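Local coordinates for endo-beta-1,4-glucanase (Bacillus licheniformis, PDB 2JEN), which hydrolyses internal beta-1,4-glucosidic bonds in xyloglucan and cellulose-type glucans of the plant cell wall, as a family 12 glycoside hydrolase, at residues D72-N78 and G247-I253; V122-I126 and W159-T163; A128-A134 and T242-T248. The protein carries 1 engineered substitution. The contacts are given in a common frame with arbitrary orientation. Residues are numbered along the deposited sequence.

Contact 1 (D72-N78 and G247-I253)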
loop_
_atom_site.group_PDB
_atom_site.type_symbol
_atom_site.label_atom_id
_atom_site.label_comp_id
_atom_site.label_asym_id
_atom_site.label_seq_id
_atom_site.Cartn_x
_atom_site.Cartn_y
_atom_site.Cartn_z
ATOM N N ASP A 72 5.318 13.761 20.369
ATOM C CA ASP A 72 5.256 13.767 18.909
ATOM C C ASP A 72 4.556 12.490 18.479
ATOM O O ASP A 72 5.173 11.462 18.206
ATOM C CB ASP A 72 6.677 13.863 18.324
ATOM C CG ASP A 72 6.684 14.043 16.820
ATOM O OD1 ASP A 72 5.733 14.682 16.275
ATOM O OD2 ASP A 72 7.685 13.602 16.169
ATOM N N MET A 73 3.252 12.584 18.352
ATOM C CA MET A 73 2.396 11.426 18.105
ATOM C C MET A 73 1.132 11.901 17.443
ATOM O O MET A 73 0.856 13.124 17.459
ATOM C CB MET A 73 2.106 10.677 19.400
ATOM C CG MET A 73 1.356 11.479 20.413
ATOM S SD MET A 73 1.128 10.601 21.978
ATOM C CE MET A 73 0.838 11.962 23.122
ATOM N N GLY A 74 0.335 10.989 16.905
ATOM C CA GLY A 74 -0.878 11.435 16.234
ATOM C C GLY A 74 -1.443 10.353 15.350
ATOM O O GLY A 74 -1.257 9.155 15.613
ATOM N N TRP A 75 -2.171 10.762 14.332
ATOM C CA TRP A 75 -2.813 9.832 13.412
ATOM C C TRP A 75 -3.161 10.547 12.114
ATOM O O TRP A 75 -3.238 11.757 12.084
ATOM C CB TRP A 75 -4.023 9.120 14.029
ATOM C CG TRP A 75 -4.992 10.019 14.750
ATOM C CD1 TRP A 75 -6.072 10.666 14.217
ATOM C CD2 TRP A 75 -5.011 10.307 16.156
ATOM N NE1 TRP A 75 -6.708 11.388 15.189
ATOM C CE2 TRP A 75 -6.106 11.163 16.397
ATOM C CE3 TRP A 75 -4.210 9.931 17.241
ATOM C CZ2 TRP A 75 -6.395 11.678 17.653
ATOM C CZ3 TRP A 75 -4.496 10.456 18.487
ATOM C CH2 TRP A 75 -5.586 11.315 18.680
ATOM N N VAL A 76 -3.326 9.753 11.066
ATOM C CA VAL A 76 -3.521 10.170 9.717
ATOM C C VAL A 76 -4.733 9.369 9.210
ATOM O O VAL A 76 -4.847 8.183 9.519
ATOM C CB VAL A 76 -2.234 9.826 8.952
ATOM C CG1 VAL A 76 -2.265 10.456 7.568
ATOM C CG2 VAL A 76 -0.966 10.262 9.797
ATOM N N TRP A 77 -5.594 9.976 8.411
ATOM C CA TRP A 77 -6.817 9.306 8.003
ATOM C C TRP A 77 -7.305 9.715 6.620
ATOM O O TRP A 77 -6.962 10.792 6.088
ATOM C CB TRP A 77 -7.956 9.603 8.996
ATOM C CG TRP A 77 -8.455 11.031 9.052
ATOM C CD1 TRP A 77 -9.390 11.606 8.257
ATOM C CD2 TRP A 77 -8.050 12.055 9.977
ATOM N NE1 TRP A 77 -9.593 12.923 8.631
ATOM C CE2 TRP A 77 -8.790 13.213 9.691
ATOM C CE3 TRP A 77 -7.136 12.099 11.026
ATOM C CZ2 TRP A 77 -8.671 14.380 10.442
ATOM C CZ3 TRP A 77 -7.002 13.283 11.759
ATOM C CH2 TRP A 77 -7.791 14.382 11.467
ATOM N N ASN A 78 -8.137 8.845 6.074
ATOM C CA ASN A 78 -8.899 9.111 4.884
ATOM C C ASN A 78 -10.224 8.387 4.946
ATOM O O ASN A 78 -10.246 7.158 4.990
ATOM C CB ASN A 78 -8.135 8.594 3.656
ATOM C CG ASN A 78 -8.893 8.740 2.385
ATOM O OD1 ASN A 78 -9.514 9.757 2.137
ATOM N ND2 ASN A 78 -8.886 7.702 1.576
ATOM N N GLY A 247 -13.624 12.944 4.999
ATOM C CA GLY A 247 -12.463 13.722 4.614
ATOM C C GLY A 247 -11.144 13.059 4.960
ATOM O O GLY A 247 -11.103 11.937 5.496
ATOM N N THR A 248 -10.067 13.781 4.670
ATOM C CA THR A 248 -8.736 13.268 4.835
ATOM C C THR A 248 -7.884 14.291 5.552
ATOM O O THR A 248 -8.044 15.496 5.363
ATOM C CB THR A 248 -8.061 13.039 3.454
ATOM O OG1 THR A 248 -8.960 12.406 2.543
ATOM C CG2 THR A 248 -6.820 12.215 3.589
ATOM N N GLY A 249 -6.940 13.817 6.355
ATOM C CA GLY A 249 -6.030 14.713 7.049
ATOM C C GLY A 249 -5.265 14.025 8.142
ATOM O O GLY A 249 -5.081 12.811 8.121
ATOM N N GLN A 250 -4.783 14.801 9.098
ATOM C CA GLN A 250 -4.008 14.285 10.174
ATOM C C GLN A 250 -4.049 15.221 11.361
ATOM O O GLN A 250 -4.334 16.430 11.214
ATOM C CB GLN A 250 -2.571 14.089 9.727
ATOM C CG GLN A 250 -1.802 15.364 9.479
ATOM C CD GLN A 250 -0.465 15.105 8.849
ATOM O OE1 GLN A 250 0.455 14.556 9.494
ATOM N NE2 GLN A 250 -0.337 15.488 7.579
ATOM N N ILE A 251 -3.730 14.662 12.512
ATOM C CA ILE A 251 -3.456 15.407 13.719
ATOM C C ILE A 251 -2.064 15.072 14.200
ATOM O O ILE A 251 -1.582 13.942 14.033
ATOM C CB ILE A 251 -4.484 15.075 14.839
ATOM C CG1 ILE A 251 -4.430 16.075 16.015
ATOM C CG2 ILE A 251 -4.324 13.645 15.367
ATOM C CD1 ILE A 251 -5.608 15.983 16.988
ATOM N N ASN A 252 -1.427 16.047 14.843
ATOM C CA ASN A 252 -0.220 15.817 15.589
ATOM C C ASN A 252 -0.422 16.412 16.961
ATOM O O ASN A 252 -0.973 17.523 17.091
ATOM C CB ASN A 252 0.986 16.468 14.908
ATOM C CG ASN A 252 2.225 16.333 15.719
ATOM O OD1 ASN A 252 3.017 15.318 15.598
ATOM N ND2 ASN A 252 2.423 17.286 16.567
ATOM N N ILE A 253 -0.041 15.673 17.979
ATOM C CA ILE A 253 -0.140 16.053 19.359
ATOM C C ILE A 253 1.267 16.271 19.909
ATOM O O ILE A 253 2.146 15.409 19.764
ATOM C CB ILE A 253 -0.873 14.990 20.167
ATOM C CG1 ILE A 253 -2.325 14.906 19.671
ATOM C CG2 ILE A 253 -0.781 15.272 21.668
ATOM C CD1 ILE A 253 -3.087 13.722 20.203
#

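Contact 2 (V122-I126 and W159-T163). With GLC (alpha-D-glucopyranose), chain C.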
loop_
_atom_site.group_PDB
_atom_site.type_symbol
_atom_site.label_atom_id
_atom_site.label_comp_id
_atom_site.label_asym_id
_atom_site.label_seq_id
_atom_site.Cartn_x
_atom_site.Cartn_y
_atom_site.Cartn_z
ATOM N N VAL A 122 -3.553 19.265 26.709
ATOM C CA VAL A 122 -3.291 18.850 25.327
ATOM C C VAL A 122 -2.896 20.054 24.504
ATOM O O VAL A 122 -3.396 21.173 24.694
ATOM C CB VAL A 122 -4.512 18.079 24.711
ATOM C CG1 VAL A 122 -5.720 19.023 24.472
ATOM C CG2 VAL A 122 -4.135 17.344 23.422
ATOM N N SER A 123 -1.966 19.826 23.595
ATOM C CA SER A 123 -1.650 20.756 22.538
ATOM C C SER A 123 -1.553 19.935 21.260
ATOM O O SER A 123 -0.915 18.882 21.251
ATOM C CB SER A 123 -0.317 21.456 22.763
ATOM O OG SER A 123 -0.322 22.233 23.958
ATOM N N TYR A 124 -2.192 20.421 20.211
ATOM C CA TYR A 124 -2.292 19.670 18.974
ATOM C C TYR A 124 -2.450 20.592 17.771
ATOM O O TYR A 124 -2.708 21.806 17.901
ATOM C CB TYR A 124 -3.482 18.663 19.065
ATOM C CG TYR A 124 -4.814 19.360 18.924
ATOM C CD1 TYR A 124 -5.406 19.947 20.039
ATOM C CD2 TYR A 124 -5.447 19.501 17.717
ATOM C CE1 TYR A 124 -6.577 20.684 19.910
ATOM C CE2 TYR A 124 -6.628 20.192 17.591
ATOM C CZ TYR A 124 -7.169 20.801 18.709
ATOM O OH TYR A 124 -8.310 21.543 18.545
ATOM N N SER A 125 -2.295 20.021 16.587
ATOM C CA SER A 125 -2.654 20.692 15.363
ATOM C C SER A 125 -3.206 19.717 14.359
ATOM O O SER A 125 -2.746 18.600 14.253
ATOM C CB SER A 125 -1.482 21.456 14.780
ATOM O OG SER A 125 -0.412 20.593 14.406
ATOM N N ILE A 126 -4.233 20.157 13.650
ATOM C CA ILE A 126 -4.874 19.388 12.591
ATOM C C ILE A 126 -4.687 20.083 11.242
ATOM O O ILE A 126 -4.784 21.300 11.139
ATOM C CB ILE A 126 -6.412 19.204 12.836
ATOM C CG1 ILE A 126 -6.654 18.397 14.099
ATOM C CG2 ILE A 126 -7.120 18.580 11.629
ATOM C CD1 ILE A 126 -8.095 18.366 14.530
ATOM N N TRP A 159 -15.297 19.492 23.113
ATOM C CA TRP A 159 -14.792 19.718 21.770
ATOM C C TRP A 159 -13.926 20.978 21.719
ATOM O O TRP A 159 -14.403 22.094 21.968
ATOM C CB TRP A 159 -15.898 19.873 20.722
ATOM C CG TRP A 159 -16.867 18.742 20.558
ATOM C CD1 TRP A 159 -17.272 17.814 21.480
ATOM C CD2 TRP A 159 -17.632 18.501 19.381
ATOM N NE1 TRP A 159 -18.219 16.980 20.919
ATOM C CE2 TRP A 159 -18.460 17.396 19.635
ATOM C CE3 TRP A 159 -17.694 19.113 18.143
ATOM C CZ2 TRP A 159 -19.345 16.888 18.684
ATOM C CZ3 TRP A 159 -18.577 18.593 17.185
ATOM C CH2 TRP A 159 -19.396 17.500 17.489
ATOM N N LEU A 160 -12.653 20.793 21.397
ATOM C CA LEU A 160 -11.719 21.885 21.182
ATOM C C LEU A 160 -11.706 22.343 19.743
ATOM O O LEU A 160 -11.244 23.444 19.452
ATOM C CB LEU A 160 -10.330 21.473 21.623
ATOM C CG LEU A 160 -10.154 21.072 23.076
ATOM C CD1 LEU A 160 -8.685 20.771 23.404
ATOM C CD2 LEU A 160 -10.753 22.083 24.076
ATOM N N ASN A 161 -12.206 21.497 18.837
ATOM C CA ASN A 161 -12.327 21.847 17.437
ATOM C C ASN A 161 -13.648 21.310 16.948
ATOM O O ASN A 161 -13.982 20.155 17.216
ATOM C CB ASN A 161 -11.177 21.217 16.620
ATOM C CG ASN A 161 -11.250 21.528 15.120
ATOM O OD1 ASN A 161 -12.202 21.125 14.452
ATOM N ND2 ASN A 161 -10.245 22.239 14.602
ATOM N N ASN A 162 -14.404 22.143 16.219
ATOM C CA ASN A 162 -15.567 21.697 15.461
ATOM C C ASN A 162 -15.360 22.168 14.042
ATOM O O ASN A 162 -15.284 23.396 13.804
ATOM C CB ASN A 162 -16.883 22.291 16.027
ATOM C CG ASN A 162 -18.092 21.790 15.331
ATOM O OD1 ASN A 162 -18.000 20.904 14.471
ATOM N ND2 ASN A 162 -19.252 22.400 15.623
ATOM N N THR A 163 -15.244 21.243 13.085
ATOM C CA THR A 163 -15.109 21.593 11.690
ATOM C C THR A 163 -16.247 20.972 10.909
ATOM O O THR A 163 -16.234 19.799 10.540
ATOM C CB THR A 163 -13.733 21.186 11.143
ATOM O OG1 THR A 163 -12.720 21.892 11.886
ATOM C CG2 THR A 163 -13.611 21.547 9.653
HETATM C C1 GLC C . -23.137 12.963 16.498
HETATM C C2 GLC C . -22.104 13.645 17.364
HETATM C C3 GLC C . -21.061 12.672 17.858
HETATM C C4 GLC C . -21.681 11.400 18.440
HETATM C C5 GLC C . -22.757 10.878 17.473
HETATM C C6 GLC C . -23.490 9.686 18.082
HETATM O O2 GLC C . -21.455 14.641 16.603
HETATM O O3 GLC C . -20.298 13.305 18.853
HETATM O O4 GLC C . -20.659 10.436 18.695
HETATM O O5 GLC C . -23.711 11.889 17.239
HETATM O O6 GLC C . -24.232 9.025 17.056
HETATM O O HOH W 1 -7.923 23.162 16.205
#

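Contact 3 (A128-A134 and T242-T248). With GLC (alpha-D-glucopyranose), chain C; XYS (alpha-D-xylopyranose), chain B; GLC (alpha-D-glucopyranose), chain D.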
loop_
_atom_site.group_PDB
_atom_site.type_symbol
_atom_site.label_atom_id
_atom_site.label_comp_id
_atom_site.label_asym_id
_atom_site.label_seq_id
_atom_site.Cartn_x
_atom_site.Cartn_y
_atom_site.Cartn_z
ATOM N N ALA A 128 -6.554 19.106 7.718
ATOM C CA ALA A 128 -7.540 18.183 7.176
ATOM C C ALA A 128 -8.576 18.919 6.370
ATOM O O ALA A 128 -8.715 20.161 6.488
ATOM C CB ALA A 128 -8.225 17.411 8.311
ATOM N N ASN A 129 -9.299 18.177 5.538
ATOM C CA ASN A 129 -10.513 18.678 4.940
ATOM C C ASN A 129 -11.724 17.921 5.445
ATOM O O ASN A 129 -11.594 17.116 6.374
ATOM C CB ASN A 129 -10.400 18.704 3.418
ATOM C CG ASN A 129 -10.219 17.343 2.813
ATOM O OD1 ASN A 129 -10.607 16.324 3.387
ATOM N ND2 ASN A 129 -9.597 17.310 1.638
ATOM N N GLY A 130 -12.908 18.175 4.917
ATOM C CA GLY A 130 -14.086 17.473 5.340
ATOM C C GLY A 130 -14.649 17.925 6.682
ATOM O O GLY A 130 -14.656 19.117 7.003
ATOM N N THR A 131 -15.156 16.967 7.438
ATOM C CA THR A 131 -15.999 17.176 8.595
ATOM C C THR A 131 -15.458 16.329 9.731
ATOM O O THR A 131 -15.393 15.080 9.590
ATOM C CB THR A 131 -17.450 16.789 8.278
ATOM O OG1 THR A 131 -17.916 17.626 7.202
ATOM C CG2 THR A 131 -18.347 16.996 9.520
ATOM N N TYR A 132 -15.100 16.971 10.835
ATOM C CA TYR A 132 -14.413 16.304 11.943
ATOM C C TYR A 132 -14.492 17.201 13.151
ATOM O O TYR A 132 -14.852 18.371 13.055
ATOM C CB TYR A 132 -12.953 15.994 11.576
ATOM C CG TYR A 132 -12.144 17.204 11.198
ATOM C CD1 TYR A 132 -11.512 17.976 12.158
ATOM C CD2 TYR A 132 -12.055 17.627 9.872
ATOM C CE1 TYR A 132 -10.806 19.111 11.808
ATOM C CE2 TYR A 132 -11.354 18.745 9.519
ATOM C CZ TYR A 132 -10.743 19.491 10.474
ATOM O OH TYR A 132 -10.012 20.619 10.141
ATOM N N ASN A 133 -14.070 16.668 14.284
ATOM C CA ASN A 133 -13.827 17.461 15.496
ATOM C C ASN A 133 -12.532 17.020 16.164
ATOM O O ASN A 133 -11.854 16.089 15.681
ATOM C CB ASN A 133 -15.037 17.351 16.444
ATOM C CG ASN A 133 -15.294 15.979 16.964
ATOM O OD1 ASN A 133 -14.347 15.221 17.205
ATOM N ND2 ASN A 133 -16.572 15.652 17.197
ATOM N N ALA A 134 -12.141 17.740 17.216
ATOM C CA ALA A 134 -11.143 17.277 18.152
ATOM C C ALA A 134 -11.807 17.384 19.513
ATOM O O ALA A 134 -12.263 18.487 19.890
ATOM C CB ALA A 134 -9.868 18.095 18.097
ATOM N N THR A 242 -10.181 12.535 17.483
ATOM C CA THR A 242 -10.905 13.233 16.432
ATOM C C THR A 242 -12.021 12.345 15.937
ATOM O O THR A 242 -11.761 11.329 15.315
ATOM C CB THR A 242 -9.988 13.633 15.275
ATOM O OG1 THR A 242 -9.371 12.452 14.750
ATOM C CG2 THR A 242 -8.879 14.601 15.672
ATOM N N GLU A 243 -13.280 12.726 16.134
ATOM C CA GLU A 243 -14.363 12.031 15.429
ATOM C C GLU A 243 -14.321 12.500 14.007
ATOM O O GLU A 243 -14.292 13.707 13.738
ATOM C CB GLU A 243 -15.739 12.341 16.005
ATOM C CG GLU A 243 -15.959 11.850 17.430
ATOM C CD GLU A 243 -17.375 12.046 17.913
ATOM O OE1 GLU A 243 -17.822 13.188 18.012
ATOM O OE2 GLU A 243 -18.052 11.040 18.192
ATOM N N VAL A 244 -14.269 11.557 13.060
ATOM C CA VAL A 244 -14.221 11.892 11.656
ATOM C C VAL A 244 -15.500 11.397 10.996
ATOM O O VAL A 244 -15.878 10.227 11.136
ATOM C CB VAL A 244 -13.013 11.288 10.930
ATOM C CG1 VAL A 244 -13.056 11.739 9.442
ATOM C CG2 VAL A 244 -11.696 11.695 11.625
ATOM N N PHE A 245 -16.202 12.324 10.327
ATOM C CA PHE A 245 -17.394 12.064 9.582
ATOM C C PHE A 245 -17.048 11.831 8.111
ATOM O O PHE A 245 -17.591 10.945 7.444
ATOM C CB PHE A 245 -18.362 13.224 9.744
ATOM C CG PHE A 245 -18.767 13.488 11.158
ATOM C CD1 PHE A 245 -17.949 14.248 11.994
ATOM C CD2 PHE A 245 -19.936 12.972 11.669
ATOM C CE1 PHE A 245 -18.314 14.487 13.324
ATOM C CE2 PHE A 245 -20.319 13.254 13.003
ATOM C CZ PHE A 245 -19.502 14.008 13.811
ATOM N N GLY A 246 -16.122 12.627 7.601
ATOM C CA GLY A 246 -15.611 12.430 6.250
ATOM C C GLY A 246 -14.417 13.302 5.994
ATOM O O GLY A 246 -14.231 14.315 6.681
ATOM N N GLY A 247 -13.624 12.944 4.999
ATOM C CA GLY A 247 -12.463 13.722 4.614
ATOM C C GLY A 247 -11.144 13.059 4.960
ATOM O O GLY A 247 -11.103 11.937 5.496
ATOM N N THR A 248 -10.067 13.781 4.670
ATOM C CA THR A 248 -8.736 13.268 4.835
ATOM C C THR A 248 -7.884 14.291 5.552
ATOM O O THR A 248 -8.044 15.496 5.363
ATOM C CB THR A 248 -8.061 13.039 3.454
ATOM O OG1 THR A 248 -8.960 12.406 2.543
ATOM C CG2 THR A 248 -6.820 12.215 3.589
HETATM C C1 GLC C . -23.137 12.963 16.498
HETATM C C2 GLC C . -22.104 13.645 17.364
HETATM C C3 GLC C . -21.061 12.672 17.858
HETATM C C4 GLC C . -21.681 11.400 18.440
HETATM C C5 GLC C . -22.757 10.878 17.473
HETATM C C6 GLC C . -23.490 9.686 18.082
HETATM O O2 GLC C . -21.455 14.641 16.603
HETATM O O3 GLC C . -20.298 13.305 18.853
HETATM O O4 GLC C . -20.659 10.436 18.695
HETATM O O5 GLC C . -23.711 11.889 17.239
HETATM O O6 GLC C . -24.232 9.025 17.056
HETATM C C1 XYS B . -23.534 16.744 12.382
HETATM C C2 XYS B . -24.057 17.665 11.309
HETATM C C3 XYS B . -23.699 17.125 9.942
HETATM C C4 XYS B . -22.200 16.897 9.878
HETATM C C5 XYS B . -21.812 15.995 11.035
HETATM O O2 XYS B . -25.477 17.818 11.436
HETATM O O3 XYS B . -24.125 18.013 8.917
HETATM O O4 XYS B . -21.902 16.213 8.670
HETATM O O5 XYS B . -22.153 16.574 12.293
HETATM C C1 GLC D . -19.872 10.129 21.665
HETATM C C2 GLC D . -20.711 8.855 21.607
HETATM C C3 GLC D . -19.836 7.688 21.981
HETATM C C4 GLC D . -18.707 7.584 20.962
HETATM C C5 GLC D . -17.951 8.916 21.053
HETATM C C6 GLC D . -16.654 8.967 20.237
HETATM O O1 GLC D . -20.614 11.286 21.395
HETATM O O2 GLC D . -21.799 8.799 22.504
HETATM O O3 GLC D . -20.726 6.575 22.083
HETATM O O4 GLC D . -17.816 6.546 21.310
HETATM O O5 GLC D . -18.836 9.970 20.700
HETATM O O6 GLC D . -16.875 8.648 18.880
HETATM O O HOH W 2 -11.664 14.779 7.840
#

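Contact 1 (D72-N78 and G247-I253)
Two neighbouring antiparallel strands pair from M73 with I253 to N78 with T248, inside the six-stranded sheet, where 72-78 lies between strand 62-67 and 247-253. The segment axes approach to 4.5 Å with 164° between their directions. M73, W75 and W77 form hydrogen-bonded pairs with I253, I251 and G249: I253 N gives a 2.8 Å bond to M73 O, I251 N reaches W75 O at 3.0 Å, and W77 N reaches G249 O at 2.9 Å; the bond from M73 N to I253 O is weak at 3.3 Å. Glycine is needed at G74, because a CB would clash with I251 O and its backbone angles would press one against the preceding carbonyl. In the beta-sandwich (jelly roll) of family 12, the face carrying M73, W75, W77, I251 and I253 looks inward, its side chains large and mainly apolar. I251 CG2 sits 3.3 Å above the centroid of the five-membered ring of W75, a CH-pi contact over the face, while W75 CH2 touches I253 CD1 at 3.8 Å. W75 NE1 meets its hydrogen-bonding need at T242 of the opposing sheet. G249, having no side chain, lets the W77 indole fold over the backbone, with G249 O and Q250 N over one ring face. The other face carries V76, N78, T248, Q250 and N252 and is more polar: T248 OG1 donates to N78 OD1 at 2.7 Å. It also meets other copies of the protein, Q250 bonding to T248 of the second subunit, D72 to S81 and N82 of that subunit, and T248 OG1 to Q250 of the third.

Contact 2 (V122-I126 and W159-T163)
No direct hydrogen bond joins these two segments; their polar link is a single water, 2.9 Å from Y124 OH and 3.0 Å from N161 ND2, from which it accepts. The backbones stay well apart, with CA atoms 9.9 Å apart for V122 and L160 and 9.2 Å for I126 and N161, so side chains span the gap. This is the spacing of facing sheets in a beta-sandwich, the jelly-roll fold of family 12. V122, Y124 and I126 point inward, while the small polar serines S123 and S125, alternating with them, suit the partly exposed opposite face of the strand. V122 CG1 meets L160 CD1 at 3.6 Å, and Y124 CE1 lies 4.1 Å from the same L160 CD1, so one leucine methyl packs against both valine and tyrosine. The long tyrosine carries its OH to 3.5 Å from N161 CB. T163 OG1 donates to N161 OD1 at 2.7 Å, which helps hold the amide with ND2 directed at the water. L160 and N161 form a classic beta bulge opposite A134, turning the chain so that both point toward 122-126, whereas W159 turns away and brings CH2 to 3.6 Å from O2 of the bound glucose of chain C. Strand 118-128 lies between strands 247-260 and 210-214 of one sheet, and strand 154-163 between 131-141 and 195-204 of the other.

Contact 3 (A128-A134 and T242-T248)
Two asparagines, N129 and N133, shape this antiparallel contact, both with chi1 in the p well. In that rotamer each side chain bends back to the opposing backbone: N129 OD1 accepts from T248 N at 2.9 Å, and N133 OD1 from E243 N at 2.9 Å. N133 ND2 meanwhile donates to E243 OE1, also at 2.9 Å, so one amide holds both the backbone and the carboxylate. Between them lies a classic beta bulge, in which T131 O receives F245 N at 3.0 Å and G246 N at 3.2 Å, where the chain turns a corner between the sheets of the jelly roll. Glycines suit the crowded bend: a CB on G130 would clash with G246 O, one on G247 with N129 O. F245, in the m rotamer, sets a ring face against the xylose, CD2 to C5 3.6 Å. E243, m then t, extends into the glycan cleft, where OE1 accepts from O3 of the chain C glucose at 2.6 Å and OE2 from O6 of the chain D glucose at 2.8 Å.

In the fold
Reading from the N terminus, strand 72-78 comes first, but its partner 247-253 arrives last, so contact 1 closes a loop of 168 residues that encloses all of contact 2. Segment 122-126 follows, then 128-134, before 159-163 completes contact 2 and 242-248 completes contact 3; these two therefore cross. Contact 3 also falls within the span of contact 1 and shares G247 and T248 with it. Contact 1 joins neighbours in one sheet, contact 2 bridges the two sheets, and contact 3 marks where the chain passes between them. N252 O to S125 N (2.9 Å) links contacts 1 and 2, and L160 N to A134 O (2.8 Å) links contacts 2 and 3.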